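Local coordinates for 83aa long hypothetical transcriptional regulator asnC (Sulfolobus tokodaii, PDB 2ZBC), which binds isoleucine as a stand-alone RAM module of the Lrp/AsnC family and probably senses amino acids in transcriptional regulation, at residues A[5-10]-A[68-73]. Numbering follows the deposited sequence.
Sequences IVLINT and STLTMI. With ILE (isoleucine), chain I.
Residues 5-10 and 68-73 run antiparallel as neighbouring strands, their axes 4.5 Å apart, joined by six backbone hydrogen bonds, the straightest from Leu7 N to Leu70 O (175° at the hydrogen). On the face of Leu7, the selenomethionine Met72 bends at chi3 (-75°) so that its CE methyl folds back over strand 5-10. Met72 CE presses tightly on Ile5 CG2, at 3.5 Å, and sits 3.6 Å from Leu7 CG. An alanine in place of Leu7 would probably leave this CE less firmly held and weaken the packing against Leu7 of the second subunit. Further along this face, a water donates to Leu7 O and is hydrogen-bonded to Ser68 OG. Helices 15-22 and 49-60 cover the opposite face, where Val6 stands alongside Thr69 and Thr71, its CG2 3.6 Å from Thr71 OG1. Both threonine hydroxyls donate to OXT of the bound isoleucine, Thr69 OG1 at 2.6 Å and Thr71 OG1 at 2.8 Å, while Thr71 N donates to the other carboxylate oxygen, O. Val34, Gly36 and Asp39 of the third subunit also hydrogen-bond the ligand. Three neutral donors of this strand thus hold the carboxylate, whose negative charge Arg61, bonded to Thr69 OG1, would probably help to offset.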
loop_
_atom_site.group_PDB
_atom_site.type_symbol
_atom_site.label_atom_id
_atom_site.label_comp_id
_atom_site.label_asym_id
_atom_site.label_seq_id
_atom_site.Cartn_x
_atom_site.Cartn_y
_atom_site.Cartn_z
ATOM N N ILE A 5 2.092 -15.244 -12.053
ATOM C CA ILE A 5 2.647 -15.401 -10.736
ATOM C C ILE A 5 1.645 -14.856 -9.764
ATOM O O ILE A 5 1.191 -13.715 -9.958
ATOM C CB ILE A 5 3.915 -14.624 -10.659
ATOM C CG1 ILE A 5 4.976 -15.126 -11.617
ATOM C CG2 ILE A 5 4.507 -14.635 -9.209
ATOM C CD1 ILE A 5 5.491 -16.397 -11.304
ATOM N N VAL A 6 1.253 -15.662 -8.749
ATOM C CA VAL A 6 0.238 -15.273 -7.803
ATOM C C VAL A 6 0.865 -15.103 -6.424
ATOM O O VAL A 6 1.533 -16.005 -5.931
ATOM C CB VAL A 6 -0.888 -16.315 -7.723
ATOM C CG1 VAL A 6 -1.982 -15.848 -6.827
ATOM C CG2 VAL A 6 -1.478 -16.589 -9.140
ATOM N N LEU A 7 0.666 -13.938 -5.838
ATOM C CA LEU A 7 1.163 -13.643 -4.496
ATOM C C LEU A 7 0.003 -13.914 -3.502
ATOM O O LEU A 7 -1.106 -13.355 -3.636
ATOM C CB LEU A 7 1.622 -12.187 -4.386
ATOM C CG LEU A 7 2.632 -11.762 -5.476
ATOM C CD1 LEU A 7 2.901 -10.300 -5.468
ATOM C CD2 LEU A 7 3.900 -12.578 -5.301
ATOM N N ILE A 8 0.225 -14.792 -2.543
ATOM C CA ILE A 8 -0.873 -15.224 -1.672
ATOM C C ILE A 8 -0.594 -14.713 -0.273
ATOM O O ILE A 8 0.538 -14.820 0.189
ATOM C CB ILE A 8 -0.936 -16.731 -1.686
ATOM C CG1 ILE A 8 -1.276 -17.251 -3.099
ATOM C CG2 ILE A 8 -2.023 -17.222 -0.783
ATOM C CD1 ILE A 8 -1.174 -18.747 -3.175
ATOM N N ASN A 9 -1.621 -14.216 0.417
ATOM C CA ASN A 9 -1.553 -13.967 1.852
ATOM C C ASN A 9 -2.474 -14.946 2.461
ATOM O O ASN A 9 -3.625 -15.114 1.989
ATOM C CB ASN A 9 -1.962 -12.538 2.286
ATOM C CG ASN A 9 -0.811 -11.528 2.091
ATOM O OD1 ASN A 9 -0.026 -11.168 3.042
ATOM N ND2 ASN A 9 -0.722 -11.043 0.874
ATOM N N THR A 10 -2.027 -15.545 3.563
ATOM C CA THR A 10 -2.860 -16.527 4.287
ATOM C C THR A 10 -3.357 -15.919 5.608
ATOM O O THR A 10 -2.883 -14.873 6.009
ATOM C CB THR A 10 -2.070 -17.794 4.633
ATOM O OG1 THR A 10 -0.976 -17.507 5.514
ATOM C CG2 THR A 10 -1.423 -18.379 3.399
ATOM N N SER A 68 -6.028 -13.597 0.804
ATOM C CA SER A 68 -6.000 -12.784 -0.407
ATOM C C SER A 68 -5.016 -13.337 -1.415
ATOM O O SER A 68 -4.091 -14.120 -1.088
ATOM C CB SER A 68 -5.697 -11.346 0.006
ATOM O OG SER A 68 -4.406 -11.179 0.432
ATOM N N THR A 69 -5.242 -12.952 -2.663
ATOM C CA THR A 69 -4.308 -13.248 -3.773
ATOM C C THR A 69 -4.163 -12.012 -4.657
ATOM O O THR A 69 -5.137 -11.258 -4.867
ATOM C CB THR A 69 -4.780 -14.439 -4.604
ATOM O OG1 THR A 69 -6.016 -14.097 -5.261
ATOM C CG2 THR A 69 -5.068 -15.650 -3.779
ATOM N N LEU A 70 -2.959 -11.861 -5.215
ATOM C CA LEU A 70 -2.666 -10.841 -6.186
ATOM C C LEU A 70 -2.022 -11.562 -7.385
ATOM O O LEU A 70 -0.890 -12.044 -7.255
ATOM C CB LEU A 70 -1.687 -9.865 -5.558
ATOM C CG LEU A 70 -1.439 -8.521 -6.220
ATOM C CD1 LEU A 70 -0.677 -7.583 -5.335
ATOM C CD2 LEU A 70 -0.755 -8.639 -7.490
ATOM N N THR A 71 -2.711 -11.619 -8.495
ATOM C CA THR A 71 -2.259 -12.377 -9.708
ATOM C C THR A 71 -1.630 -11.405 -10.661
ATOM O O THR A 71 -2.229 -10.416 -11.010
ATOM C CB THR A 71 -3.481 -13.096 -10.382
ATOM O OG1 THR A 71 -4.040 -14.044 -9.463
ATOM C CG2 THR A 71 -3.074 -13.916 -11.701
HETATM N N MSE A 72 -0.397 -11.693 -11.042
HETATM C CA MSE A 72 0.349 -10.883 -11.920
HETATM C C MSE A 72 0.397 -11.692 -13.239
HETATM O O MSE A 72 1.082 -12.699 -13.317
HETATM C CB MSE A 72 1.756 -10.711 -11.341
HETATM C CG MSE A 72 1.697 -9.873 -9.984
HETATM SE SE MSE A 72 3.537 -9.515 -9.425
HETATM C CE MSE A 72 3.934 -11.253 -8.805
ATOM N N ILE A 73 -0.361 -11.255 -14.212
ATOM C CA ILE A 73 -0.333 -11.863 -15.537
ATOM C C ILE A 73 1.012 -11.570 -16.142
ATOM O O ILE A 73 1.482 -10.440 -16.118
ATOM C CB ILE A 73 -1.497 -11.298 -16.448
ATOM C CG1 ILE A 73 -2.864 -11.517 -15.786
ATOM C CG2 ILE A 73 -1.411 -11.960 -17.823
ATOM C CD1 ILE A 73 -3.191 -12.930 -15.648
HETATM N N ILE I . -7.909 -9.966 -8.195
HETATM C CA ILE I . -7.665 -11.375 -7.755
HETATM C C ILE I . -6.249 -11.874 -8.112
HETATM O O ILE I . -5.556 -11.090 -8.824
HETATM C CB ILE I . -8.684 -12.307 -8.387
HETATM C CG1 ILE I . -8.424 -12.509 -9.876
HETATM C CG2 ILE I . -10.045 -11.683 -8.287
HETATM C CD1 ILE I . -9.461 -13.375 -10.502
HETATM O OXT ILE I . -5.858 -13.013 -7.673
HETATM O O HOH W 1 -2.317 -11.131 -1.628
#